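PDB 6HWJ: glucosamine kinase from Streptacidiphilus jiangxiensis, which catalyses the magnesium- and ATP-dependent phosphorylation of D-glucosamine to D-glucosamine 6-phosphate and, to a lesser extent, also acts on glucose. Local coordinates for residues Leu39-Gly44 with Glu81-Ala86; Thr110-Ile115 with Val124-Cys129; Ala232-Gly237 with Pro293-His298; Pro334-Val339 with Asp391-Arg396. All coordinates share one frame; numbering follows the deposited sequence.

How the contacts relate
From the N terminus, contact 1 comes first: it brings the end of strand 34-42 against helix 79-88, closing a loop of mostly strand residues. Contact 2 follows as a short closure, the hairpin of strands 112-115 and 123-126 at one margin of the six-stranded sheet. The two touch through Glu81, whose backbone N meets Glu112 OE2 at 2.7 Å. Far off, contact 3 sets the end of helix 212-234 against strand 293-295, and contact 4 sets the start of helix 335-356 against the loop before helix 398-416. These two also touch, His298 N to Asp338 OD2. All four loops close in series, with none nested or crossed; the centres of contacts 1 and 4 lie about 42 Å apart.

Contact 1: residues Leu39-Gly44 with Glu81-Ala86; sequences LDLGEG and EHLVAA
At a classic beta bulge near the end of strand 34-42, where Leu41 and Gly42 both face His45, Leu41 and, just beyond the bulge, Glu43 meet His82 and its neighbours on helix 79-88. The short strand and helix segments run nearly perpendicular. Leu41 does the apolar work: its CG stands anti to the carbonyl carbon (chi1 -63°), and the fork beyond it straddles two helix residues, CD1 reaching Leu83 CB at 4.2 Å and CD2 reaching Ala86 CB at 3.9 Å. Beyond the bulge, His82 NE2 donates to Glu43 OE2 over 2.8 Å, a fairly straight bond of 160°. The oxygen lies close to the imidazole plane but is met on its anti side, with the carboxylate turned 46° from the ring. A water donates to both Leu41 O (2.7 Å) and His82 O, bridging the two backbones. Before the bulge, Asp40 OD1 takes the N-H of Gly42 in an Asx turn. The other ring nitrogen, ND1, is hydrogen-bonded to Gly78 O, and His45 stacks on the ring. With a carboxylate at one and a carbonyl at the other, His82 is held at both ring nitrogens, and the pair of acceptors would probably favour the doubly protonated imidazolium.

Contact 2: residues Thr110-Ile115 with Val124-Cys129; sequences TGERGI and VIVGEC
Arg113 and Ile125 lie side by side and point the same way, as a hydrogen-bonded pair in the antiparallel hairpin of strands 112-115 and 123-126. Their backbones exchange two bonds, Arg113 N to Ile125 O at 2.8 Å and Ile125 N to Arg113 O at 2.7 Å. The arginine bends at chi3 (64°), placing NE beside Glu128, and one face of its guanidinium lies over Ile125 CD1. At the guanidinium edge comes Glu128, its chain crossing that of Arg113 at about a right angle while the two flat groups stay nearly coplanar, 18° apart. The grip is side-on: NE goes to OE2 at 2.9 Å and NH1 to OE1 at 2.8 Å, each oxygen using its syn lone pair. NH1 also makes a weak hydrogen bond to the OH of Tyr187, a residue inferred to bind ATP.

The opposite face of the hairpin carries Glu112, Val124 and Val126. Here Glu112 CB rests on Val124 CG1, while its carboxylate turns to the backbone N-H groups of Glu81, Gly76 and Gly78. Further along strand 112-115, Ile115 and Ile125 cross at about a right angle. Ile115 CG2, anti to its own carbonyl carbon and beside the backbone N, is the branch nearest Ile125 CD1; the modelled separation of 3.2 Å is tighter than ordinary van der Waals contact, and its exact value is doubtful.

Contact 3: residues Ala232-Gly237 with Pro293-His298; sequences ALAARG and PLIDVH
This is a buried helix-end packing contact in which Leu233, Ala234 and Arg236, around the C-terminal end of helix 212-234, meet Ile295 and Asp296, on and just after strand 293-295, the central strand of a small three-stranded antiparallel sheet. Beyond it the chain runs through His298 to Asp300, which binds D-glucosamine. Leu233 lies against the backbone: its CB and CD1 each come within 3.2 Å of Asp296 O, and CD1 also reaches Val297 CA at 4.0 Å. Beside it Ala234 CB touches Ile295 CG2 at 4.1 Å.

Beside this packing, Arg236 forms a salt bridge to Asp296. Its chain bends at chi3 (64°) and crosses the aspartate at about a right angle, NH1 meeting OD2 edge-on with the two flat groups only 12° apart. The modelled separation of NH1 and OD2, 2.5 Å, is very short, and the arginine is poorly ordered, so its exact length is doubtful. A water donates to Leu233 O and to Gly237 O (2.6 Å) and accepts from Asp296 N at 2.9 Å, tying Leu233 and the type I turn Ala234-Gly237 to Asp296.

The carboxylate of Asp296 has Arg332 at OD1 and the less certain Arg236 at OD2, surroundings that would probably favour its ionised form, whereas its backbone O, buried under Leu233, has no polar partner in the model.

Contact 4: residues Pro334-Val339 with Asp391-Arg396; sequences PAALDV and DLFDDR
Phe393, in the loop between helices 362-386 and 398-416, meets Ala336 and Val339 on the first turns of helix 335-356. From CB the chain heads to CG, which lies anti to the backbone N (chi1 179°); the ring beyond it meets the helix with CD1 and CE1. CD1 comes to 4.1 Å from Ala336 CB. The next atom, CE1, is the busiest: it reaches Ala336 CB at 3.9 Å and Val339 CG2 at 4.0 Å. The alanine methyl lies at the ring edge, near its plane, while the valine side chain crosses that of Phe393 at about a right angle. One face of the Phe393 ring has the backbone N of Asp395 above its centre, and Tyr380 of helix 362-386 packs edge-to-face with the ring.

One residue earlier, Leu392 CD1 presses on Ala335 CB at 3.5 Å, closer than carbons usually pack. Two waters join the backbones here. Both donate to Leu392 O; one accepts from Ala335 N at 2.8 Å, the other from Ala336 N and Asp394 N. On the loop itself Asp394 is gripped side-on by Arg396, through NE and NH2, and its OD1 also takes the backbone N-H of Arg396 in an Asx turn.

Direct side-chain contact between helix and loop is therefore apolar, while the waters give two N-H groups at the helix start an acceptor and couple them to a single loop carbonyl, Leu392 O.

Contact 1: residues Leu39-Gly44 with Glu81-Ala86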
loop_
_atom_site.group_PDB
_atom_site.type_symbol
_atom_site.label_atom_id
_atom_site.label_comp_id
_atom_site.label_asym_id
_atom_site.label_seq_id
_atom_site.Cartn_x
_atom_site.Cartn_y
_atom_site.Cartn_z
ATOM N N LEU A 39 20.430 -9.799 14.328
ATOM C CA LEU A 39 20.361 -11.046 13.601
ATOM C C LEU A 39 21.669 -11.228 12.835
ATOM O O LEU A 39 21.954 -10.479 11.899
ATOM C CB LEU A 39 19.179 -11.060 12.645
ATOM C CG LEU A 39 19.109 -12.320 11.749
ATOM C CD1 LEU A 39 18.830 -13.553 12.594
ATOM C CD2 LEU A 39 18.048 -12.141 10.688
ATOM N N ASP A 40 22.463 -12.214 13.240
ATOM C CA ASP A 40 23.759 -12.472 12.617
ATOM C C ASP A 40 23.539 -13.257 11.330
ATOM O O ASP A 40 22.954 -14.348 11.354
ATOM C CB ASP A 40 24.648 -13.232 13.589
ATOM C CG ASP A 40 26.097 -13.334 13.110
ATOM O OD1 ASP A 40 26.343 -13.349 11.886
ATOM O OD2 ASP A 40 26.991 -13.396 13.991
ATOM N N LEU A 41 23.985 -12.698 10.200
ATOM C CA LEU A 41 23.817 -13.356 8.913
ATOM C C LEU A 41 25.086 -14.053 8.439
ATOM O O LEU A 41 25.093 -14.596 7.336
ATOM C CB LEU A 41 23.360 -12.352 7.848
ATOM C CG LEU A 41 22.001 -11.690 8.075
ATOM C CD1 LEU A 41 21.783 -10.563 7.069
ATOM C CD2 LEU A 41 20.883 -12.696 7.991
ATOM N N GLY A 42 26.146 -14.033 9.227
ATOM C CA GLY A 42 27.397 -14.694 8.878
ATOM C C GLY A 42 28.321 -13.811 8.085
ATOM O O GLY A 42 27.903 -12.866 7.399
ATOM N N GLU A 43 29.618 -14.124 8.187
ATOM C CA GLU A 43 30.656 -13.524 7.339
ATOM C C GLU A 43 30.696 -12.000 7.464
ATOM O O GLU A 43 31.000 -11.286 6.501
ATOM C CB GLU A 43 30.474 -13.925 5.868
ATOM C CG GLU A 43 30.396 -15.436 5.640
ATOM C CD GLU A 43 30.493 -15.815 4.163
ATOM O OE1 GLU A 43 31.516 -16.397 3.775
ATOM O OE2 GLU A 43 29.574 -15.509 3.391
ATOM N N GLY A 44 30.415 -11.494 8.657
ATOM C CA GLY A 44 30.448 -10.071 8.922
ATOM C C GLY A 44 29.190 -9.307 8.583
ATOM O O GLY A 44 29.214 -8.067 8.621
ATOM N N GLU A 81 22.175 -10.054 -0.100
ATOM C CA GLU A 81 22.496 -11.410 -0.514
ATOM C C GLU A 81 22.487 -12.368 0.658
ATOM O O GLU A 81 21.950 -13.478 0.552
ATOM C CB GLU A 81 23.877 -11.378 -1.197
ATOM C CG GLU A 81 24.377 -12.628 -1.749
ATOM C CD GLU A 81 25.718 -12.398 -2.456
ATOM O OE1 GLU A 81 26.693 -13.093 -2.106
ATOM O OE2 GLU A 81 25.775 -11.493 -3.325
ATOM N N HIS A 82 23.091 -11.967 1.787
ATOM C CA HIS A 82 23.147 -12.859 2.939
ATOM C C HIS A 82 21.784 -13.011 3.612
ATOM O O HIS A 82 21.490 -14.062 4.193
ATOM C CB HIS A 82 24.183 -12.358 3.940
ATOM C CG HIS A 82 25.590 -12.703 3.553
ATOM N ND1 HIS A 82 26.210 -12.156 2.446
ATOM C CD2 HIS A 82 26.472 -13.592 4.077
ATOM C CE1 HIS A 82 27.421 -12.673 2.320
ATOM N NE2 HIS A 82 27.601 -13.552 3.292
ATOM N N LEU A 83 20.943 -11.986 3.552
ATOM C CA LEU A 83 19.578 -12.160 4.046
ATOM C C LEU A 83 18.833 -13.190 3.199
ATOM O O LEU A 83 18.150 -14.070 3.734
ATOM C CB LEU A 83 18.842 -10.827 4.045
ATOM C CG LEU A 83 17.359 -10.930 4.466
ATOM C CD1 LEU A 83 17.246 -11.258 5.936
ATOM C CD2 LEU A 83 16.618 -9.648 4.155
ATOM N N VAL A 84 18.965 -13.101 1.883
ATOM C CA VAL A 84 18.314 -14.069 1.008
ATOM C C VAL A 84 18.837 -15.476 1.283
ATOM O O VAL A 84 18.067 -16.434 1.341
ATOM C CB VAL A 84 18.509 -13.669 -0.456
ATOM C CG1 VAL A 84 17.961 -14.743 -1.378
ATOM C CG2 VAL A 84 17.813 -12.325 -0.710
ATOM N N ALA A 85 20.145 -15.612 1.515
ATOM C CA ALA A 85 20.704 -16.931 1.797
ATOM C C ALA A 85 20.150 -17.492 3.099
ATOM O O ALA A 85 19.849 -18.687 3.185
ATOM C CB ALA A 85 22.240 -16.857 1.839
ATOM N N ALA A 86 19.987 -16.642 4.121
ATOM C CA ALA A 86 19.415 -17.110 5.374
ATOM C C ALA A 86 17.976 -17.584 5.196
ATOM O O ALA A 86 17.504 -18.426 5.965
ATOM C CB ALA A 86 19.457 -16.009 6.436
HETATM O O HOH W 1 23.259 -15.728 5.662
#

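Contact 2: residues Thr110-Ile115 with Val124-Cys129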
loop_
_atom_site.group_PDB
_atom_site.type_symbol
_atom_site.label_atom_id
_atom_site.label_comp_id
_atom_site.label_asym_id
_atom_site.label_seq_id
_atom_site.Cartn_x
_atom_site.Cartn_y
_atom_site.Cartn_z
ATOM N N THR A 110 22.648 -14.494 -5.815
ATOM C CA THR A 110 23.784 -13.643 -5.483
ATOM C C THR A 110 23.867 -12.490 -6.468
ATOM O O THR A 110 23.306 -12.541 -7.557
ATOM C CB THR A 110 25.114 -14.426 -5.517
ATOM O OG1 THR A 110 25.245 -15.070 -6.786
ATOM C CG2 THR A 110 25.151 -15.484 -4.425
ATOM N N GLY A 111 24.598 -11.461 -6.078
ATOM C CA GLY A 111 24.750 -10.270 -6.898
ATOM C C GLY A 111 23.738 -9.209 -6.511
ATOM O O GLY A 111 22.535 -9.474 -6.493
ATOM N N GLU A 112 24.201 -8.014 -6.192
ATOM C CA GLU A 112 23.331 -6.969 -5.687
ATOM C C GLU A 112 23.374 -5.747 -6.582
ATOM O O GLU A 112 24.434 -5.388 -7.112
ATOM C CB GLU A 112 23.732 -6.559 -4.258
ATOM C CG GLU A 112 23.531 -7.647 -3.232
ATOM C CD GLU A 112 23.953 -7.226 -1.839
ATOM O OE1 GLU A 112 24.541 -6.122 -1.696
ATOM O OE2 GLU A 112 23.709 -7.997 -0.894
ATOM N N ARG A 113 22.223 -5.102 -6.730
ATOM C CA ARG A 113 22.122 -3.857 -7.484
ATOM C C ARG A 113 21.079 -2.976 -6.815
ATOM O O ARG A 113 19.933 -3.399 -6.631
ATOM C CB ARG A 113 21.756 -4.149 -8.944
ATOM C CG ARG A 113 21.517 -2.912 -9.788
ATOM C CD ARG A 113 21.416 -3.262 -11.277
ATOM N NE ARG A 113 20.268 -4.103 -11.600
ATOM C CZ ARG A 113 19.042 -3.642 -11.850
ATOM N NH1 ARG A 113 18.063 -4.484 -12.161
ATOM N NH2 ARG A 113 18.787 -2.342 -11.790
ATOM N N GLY A 114 21.474 -1.760 -6.444
ATOM C CA GLY A 114 20.546 -0.847 -5.808
ATOM C C GLY A 114 19.618 -0.184 -6.803
ATOM O O GLY A 114 19.966 0.042 -7.961
ATOM N N ILE A 115 18.406 0.128 -6.335
ATOM C CA ILE A 115 17.406 0.827 -7.136
ATOM C C ILE A 115 16.669 1.799 -6.228
ATOM O O ILE A 115 16.464 1.532 -5.041
ATOM C CB ILE A 115 16.394 -0.122 -7.817
ATOM C CG1 ILE A 115 15.776 -1.065 -6.794
ATOM C CG2 ILE A 115 17.074 -0.887 -8.939
ATOM C CD1 ILE A 115 14.504 -1.734 -7.280
ATOM N N VAL A 124 17.031 -3.302 -2.779
ATOM C CA VAL A 124 18.213 -3.901 -3.381
ATOM C C VAL A 124 17.768 -5.099 -4.212
ATOM O O VAL A 124 17.126 -6.024 -3.684
ATOM C CB VAL A 124 19.225 -4.349 -2.314
ATOM C CG1 VAL A 124 20.471 -4.947 -2.986
ATOM C CG2 VAL A 124 19.617 -3.165 -1.437
ATOM N N ILE A 125 18.113 -5.092 -5.489
ATOM C CA ILE A 125 17.827 -6.221 -6.374
ATOM C C ILE A 125 18.925 -7.266 -6.207
ATOM O O ILE A 125 20.121 -6.950 -6.276
ATOM C CB ILE A 125 17.720 -5.758 -7.837
ATOM C CG1 ILE A 125 16.634 -4.705 -7.990
ATOM C CG2 ILE A 125 17.436 -6.948 -8.734
ATOM C CD1 ILE A 125 16.587 -4.060 -9.367
ATOM N N VAL A 126 18.532 -8.505 -5.957
ATOM C CA VAL A 126 19.490 -9.589 -5.757
ATOM C C VAL A 126 19.266 -10.645 -6.827
ATOM O O VAL A 126 18.122 -11.011 -7.134
ATOM C CB VAL A 126 19.367 -10.193 -4.339
ATOM C CG1 VAL A 126 20.546 -11.121 -4.051
ATOM C CG2 VAL A 126 19.335 -9.095 -3.309
ATOM N N GLY A 127 20.372 -11.119 -7.407
ATOM C CA GLY A 127 20.301 -12.108 -8.477
ATOM C C GLY A 127 19.511 -11.681 -9.690
ATOM O O GLY A 127 19.121 -12.537 -10.501
ATOM N N GLU A 128 19.262 -10.379 -9.846
ATOM C CA GLU A 128 18.389 -9.862 -10.902
ATOM C C GLU A 128 17.048 -10.589 -10.948
ATOM O O GLU A 128 16.389 -10.630 -11.986
ATOM C CB GLU A 128 19.085 -9.930 -12.268
ATOM C CG GLU A 128 20.343 -9.050 -12.321
ATOM C CD GLU A 128 20.047 -7.595 -12.001
ATOM O OE1 GLU A 128 18.981 -7.095 -12.414
ATOM O OE2 GLU A 128 20.885 -6.945 -11.335
ATOM N N CYS A 129 16.624 -11.156 -9.807
ATOM C CA CYS A 129 15.339 -11.840 -9.767
ATOM C C CYS A 129 14.607 -11.693 -8.447
ATOM O O CYS A 129 13.490 -12.188 -8.347
ATOM C CB CYS A 129 15.536 -13.336 -10.096
ATOM S SG CYS A 129 16.610 -14.221 -8.956
HETATM O O HOH W 2 20.863 -8.084 -8.915
#

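Contact 3: residues Ala232-Gly237 with Pro293-His298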
loop_
_atom_site.group_PDB
_atom_site.type_symbol
_atom_site.label_atom_id
_atom_site.label_comp_id
_atom_site.label_asym_id
_atom_site.label_seq_id
_atom_site.Cartn_x
_atom_site.Cartn_y
_atom_site.Cartn_z
ATOM N N ALA A 232 -8.444 -14.329 1.233
ATOM C CA ALA A 232 -7.251 -14.798 1.916
ATOM C C ALA A 232 -6.987 -13.992 3.179
ATOM O O ALA A 232 -6.642 -14.559 4.219
ATOM C CB ALA A 232 -6.027 -14.710 0.984
ATOM N N LEU A 233 -7.104 -12.664 3.099
ATOM C CA LEU A 233 -6.868 -11.831 4.271
ATOM C C LEU A 233 -7.895 -12.122 5.353
ATOM O O LEU A 233 -7.569 -12.139 6.550
ATOM C CB LEU A 233 -6.895 -10.354 3.872
ATOM C CG LEU A 233 -5.837 -9.896 2.880
ATOM C CD1 LEU A 233 -6.081 -8.464 2.478
ATOM C CD2 LEU A 233 -4.401 -10.064 3.404
ATOM N N ALA A 234 -9.139 -12.375 4.961
ATOM C CA ALA A 234 -10.196 -12.595 5.938
ATOM C C ALA A 234 -9.994 -13.886 6.720
ATOM O O ALA A 234 -10.614 -14.057 7.777
ATOM C CB ALA A 234 -11.566 -12.620 5.252
ATOM N N ALA A 235 -9.140 -14.791 6.238
ATOM C CA ALA A 235 -8.856 -16.014 6.978
ATOM C C ALA A 235 -8.172 -15.742 8.313
ATOM O O ALA A 235 -8.228 -16.589 9.211
ATOM C CB ALA A 235 -7.982 -16.943 6.133
ATOM N N ARG A 236 -7.535 -14.583 8.475
ATOM C CA ARG A 236 -6.976 -14.198 9.763
ATOM C C ARG A 236 -8.051 -13.756 10.748
ATOM O O ARG A 236 -7.742 -13.516 11.923
ATOM C CB ARG A 236 -5.955 -13.075 9.591
ATOM C CG ARG A 236 -4.652 -13.525 8.924
ATOM C CD ARG A 236 -3.494 -12.572 9.215
ATOM N NE ARG A 236 -3.153 -12.530 10.635
ATOM C CZ ARG A 236 -3.534 -11.571 11.481
ATOM N NH1 ARG A 236 -4.275 -10.551 11.064
ATOM N NH2 ARG A 236 -3.171 -11.636 12.753
ATOM N N GLY A 237 -9.291 -13.637 10.306
ATOM C CA GLY A 237 -10.399 -13.304 11.173
ATOM C C GLY A 237 -11.011 -11.968 10.809
ATOM O O GLY A 237 -10.590 -11.285 9.876
ATOM N N PRO A 293 -18.513 -6.038 9.135
ATOM C CA PRO A 293 -17.252 -6.751 9.409
ATOM C C PRO A 293 -16.032 -5.965 8.963
ATOM O O PRO A 293 -15.976 -5.457 7.838
ATOM C CB PRO A 293 -17.397 -8.057 8.613
ATOM C CG PRO A 293 -18.307 -7.694 7.482
ATOM C CD PRO A 293 -19.292 -6.684 8.058
ATOM N N LEU A 294 -15.044 -5.882 9.850
ATOM C CA LEU A 294 -13.724 -5.345 9.513
ATOM C C LEU A 294 -12.724 -6.493 9.400
ATOM O O LEU A 294 -12.729 -7.411 10.238
ATOM C CB LEU A 294 -13.244 -4.350 10.563
ATOM C CG LEU A 294 -14.285 -3.313 11.035
ATOM C CD1 LEU A 294 -13.723 -2.470 12.185
ATOM C CD2 LEU A 294 -14.698 -2.455 9.860
ATOM N N ILE A 295 -11.874 -6.432 8.374
ATOM C CA ILE A 295 -10.850 -7.440 8.113
ATOM C C ILE A 295 -9.523 -6.736 7.838
ATOM O O ILE A 295 -9.463 -5.521 7.667
ATOM C CB ILE A 295 -11.207 -8.361 6.921
ATOM C CG1 ILE A 295 -11.381 -7.552 5.642
ATOM C CG2 ILE A 295 -12.487 -9.173 7.220
ATOM C CD1 ILE A 295 -11.349 -8.395 4.375
ATOM N N ASP A 296 -8.451 -7.519 7.801
ATOM C CA ASP A 296 -7.191 -7.037 7.234
ATOM C C ASP A 296 -7.425 -6.667 5.768
ATOM O O ASP A 296 -7.907 -7.497 4.984
ATOM C CB ASP A 296 -6.110 -8.125 7.335
ATOM C CG ASP A 296 -5.737 -8.466 8.776
ATOM O OD1 ASP A 296 -6.226 -7.818 9.727
ATOM O OD2 ASP A 296 -4.961 -9.418 8.963
ATOM N N VAL A 297 -7.095 -5.433 5.392
ATOM C CA VAL A 297 -7.334 -4.950 4.044
ATOM C C VAL A 297 -6.007 -4.477 3.443
ATOM O O VAL A 297 -4.992 -4.380 4.123
ATOM C CB VAL A 297 -8.380 -3.815 3.986
ATOM C CG1 VAL A 297 -9.750 -4.308 4.445
ATOM C CG2 VAL A 297 -7.939 -2.611 4.809
ATOM N N HIS A 298 -6.036 -4.195 2.141
ATOM C CA HIS A 298 -4.908 -3.528 1.496
ATOM C C HIS A 298 -4.739 -2.118 2.050
ATOM O O HIS A 298 -3.647 -1.736 2.499
ATOM C CB HIS A 298 -5.107 -3.485 -0.032
ATOM C CG HIS A 298 -3.957 -2.878 -0.773
ATOM N ND1 HIS A 298 -3.710 -1.517 -0.783
ATOM C CD2 HIS A 298 -2.963 -3.451 -1.512
ATOM C CE1 HIS A 298 -2.616 -1.276 -1.495
ATOM N NE2 HIS A 298 -2.142 -2.431 -1.948
HETATM O O HOH W 3 -8.542 -10.312 8.509
#

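Contact 4: residues Pro334-Val339 with Asp391-Arg396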
loop_
_atom_site.group_PDB
_atom_site.type_symbol
_atom_site.label_atom_id
_atom_site.label_comp_id
_atom_site.label_asym_id
_atom_site.label_seq_id
_atom_site.Cartn_x
_atom_site.Cartn_y
_atom_site.Cartn_z
ATOM N N PRO A 334 -13.326 -2.042 6.715
ATOM C CA PRO A 334 -14.252 -2.780 5.847
ATOM C C PRO A 334 -13.590 -3.143 4.525
ATOM O O PRO A 334 -12.875 -2.340 3.935
ATOM C CB PRO A 334 -15.410 -1.796 5.623
ATOM C CG PRO A 334 -15.209 -0.712 6.643
ATOM C CD PRO A 334 -13.730 -0.637 6.877
ATOM N N ALA A 335 -13.872 -4.352 4.047
ATOM C CA ALA A 335 -13.420 -4.746 2.718
ATOM C C ALA A 335 -13.942 -3.790 1.652
ATOM O O ALA A 335 -13.250 -3.527 0.655
ATOM C CB ALA A 335 -13.863 -6.179 2.412
ATOM N N ALA A 336 -15.136 -3.234 1.851
ATOM C CA ALA A 336 -15.678 -2.297 0.885
ATOM C C ALA A 336 -14.777 -1.084 0.693
ATOM O O ALA A 336 -14.861 -0.417 -0.346
ATOM C CB ALA A 336 -17.076 -1.849 1.307
ATOM N N LEU A 337 -13.916 -0.777 1.664
ATOM C CA LEU A 337 -12.970 0.314 1.487
ATOM C C LEU A 337 -12.038 0.057 0.305
ATOM O O LEU A 337 -11.818 0.942 -0.534
ATOM C CB LEU A 337 -12.163 0.518 2.774
ATOM C CG LEU A 337 -11.080 1.595 2.667
ATOM C CD1 LEU A 337 -11.717 2.982 2.558
ATOM C CD2 LEU A 337 -10.132 1.544 3.883
ATOM N N ASP A 338 -11.463 -1.151 0.219
ATOM C CA ASP A 338 -10.650 -1.484 -0.955
ATOM C C ASP A 338 -11.496 -1.437 -2.216
ATOM O O ASP A 338 -11.019 -1.021 -3.284
ATOM C CB ASP A 338 -10.017 -2.871 -0.830
ATOM C CG ASP A 338 -8.913 -2.947 0.222
ATOM O OD1 ASP A 338 -8.328 -1.907 0.609
ATOM O OD2 ASP A 338 -8.619 -4.089 0.644
ATOM N N VAL A 339 -12.741 -1.916 -2.126
ATOM C CA VAL A 339 -13.616 -1.965 -3.299
ATOM C C VAL A 339 -13.807 -0.568 -3.864
ATOM O O VAL A 339 -13.627 -0.347 -5.066
ATOM C CB VAL A 339 -14.962 -2.612 -2.941
ATOM C CG1 VAL A 339 -15.960 -2.410 -4.046
ATOM C CG2 VAL A 339 -14.786 -4.098 -2.636
ATOM N N ASP A 391 -19.812 -12.810 2.878
ATOM C CA ASP A 391 -20.213 -11.973 4.003
ATOM C C ASP A 391 -19.165 -10.945 4.423
ATOM O O ASP A 391 -19.445 -10.135 5.314
ATOM C CB ASP A 391 -20.560 -12.859 5.211
ATOM C CG ASP A 391 -19.493 -13.903 5.499
ATOM O OD1 ASP A 391 -18.441 -13.896 4.822
ATOM O OD2 ASP A 391 -19.712 -14.740 6.402
ATOM N N LEU A 392 -17.967 -10.946 3.833
ATOM C CA LEU A 392 -17.015 -9.906 4.184
ATOM C C LEU A 392 -17.315 -8.593 3.486
ATOM O O LEU A 392 -16.802 -7.548 3.907
ATOM C CB LEU A 392 -15.589 -10.377 3.862
ATOM C CG LEU A 392 -15.219 -10.689 2.431
ATOM C CD1 LEU A 392 -14.801 -9.437 1.677
ATOM C CD2 LEU A 392 -14.105 -11.737 2.416
ATOM N N PHE A 393 -18.159 -8.613 2.460
ATOM C CA PHE A 393 -18.488 -7.425 1.674
ATOM C C PHE A 393 -19.861 -6.908 2.103
ATOM O O PHE A 393 -20.872 -7.573 1.884
ATOM C CB PHE A 393 -18.448 -7.755 0.179
ATOM C CG PHE A 393 -18.793 -6.583 -0.714
ATOM C CD1 PHE A 393 -18.196 -5.347 -0.520
ATOM C CD2 PHE A 393 -19.707 -6.725 -1.742
ATOM C CE1 PHE A 393 -18.513 -4.280 -1.318
ATOM C CE2 PHE A 393 -20.019 -5.647 -2.556
ATOM C CZ PHE A 393 -19.423 -4.427 -2.343
ATOM N N ASP A 394 -19.885 -5.730 2.734
ATOM C CA ASP A 394 -21.132 -5.042 3.114
ATOM C C ASP A 394 -21.321 -3.878 2.142
ATOM O O ASP A 394 -20.700 -2.818 2.299
ATOM C CB ASP A 394 -21.060 -4.567 4.558
ATOM C CG ASP A 394 -22.384 -3.986 5.062
ATOM O OD1 ASP A 394 -23.299 -3.743 4.243
ATOM O OD2 ASP A 394 -22.488 -3.745 6.282
ATOM N N ASP A 395 -22.175 -4.078 1.131
ATOM C CA ASP A 395 -22.304 -3.092 0.064
ATOM C C ASP A 395 -23.156 -1.894 0.464
ATOM O O ASP A 395 -23.265 -0.939 -0.316
ATOM C CB ASP A 395 -22.861 -3.735 -1.212
ATOM C CG ASP A 395 -24.174 -4.450 -0.988
ATOM O OD1 ASP A 395 -24.795 -4.259 0.078
ATOM O OD2 ASP A 395 -24.564 -5.220 -1.886
ATOM N N ARG A 396 -23.738 -1.896 1.658
ATOM C CA ARG A 396 -24.313 -0.658 2.178
ATOM C C ARG A 396 -23.264 0.435 2.297
ATOM O O ARG A 396 -23.607 1.616 2.269
ATOM C CB ARG A 396 -24.965 -0.906 3.539
ATOM C CG ARG A 396 -26.112 -1.920 3.497
ATOM C CD ARG A 396 -26.595 -2.240 4.898
ATOM N NE ARG A 396 -25.519 -2.759 5.740
ATOM C CZ ARG A 396 -25.619 -2.943 7.050
ATOM N NH1 ARG A 396 -26.754 -2.657 7.679
ATOM N NH2 ARG A 396 -24.585 -3.416 7.729
HETATM O O HOH W 4 -14.964 -6.399 5.668
HETATM O O HOH W 5 -17.255 -4.759 3.599
#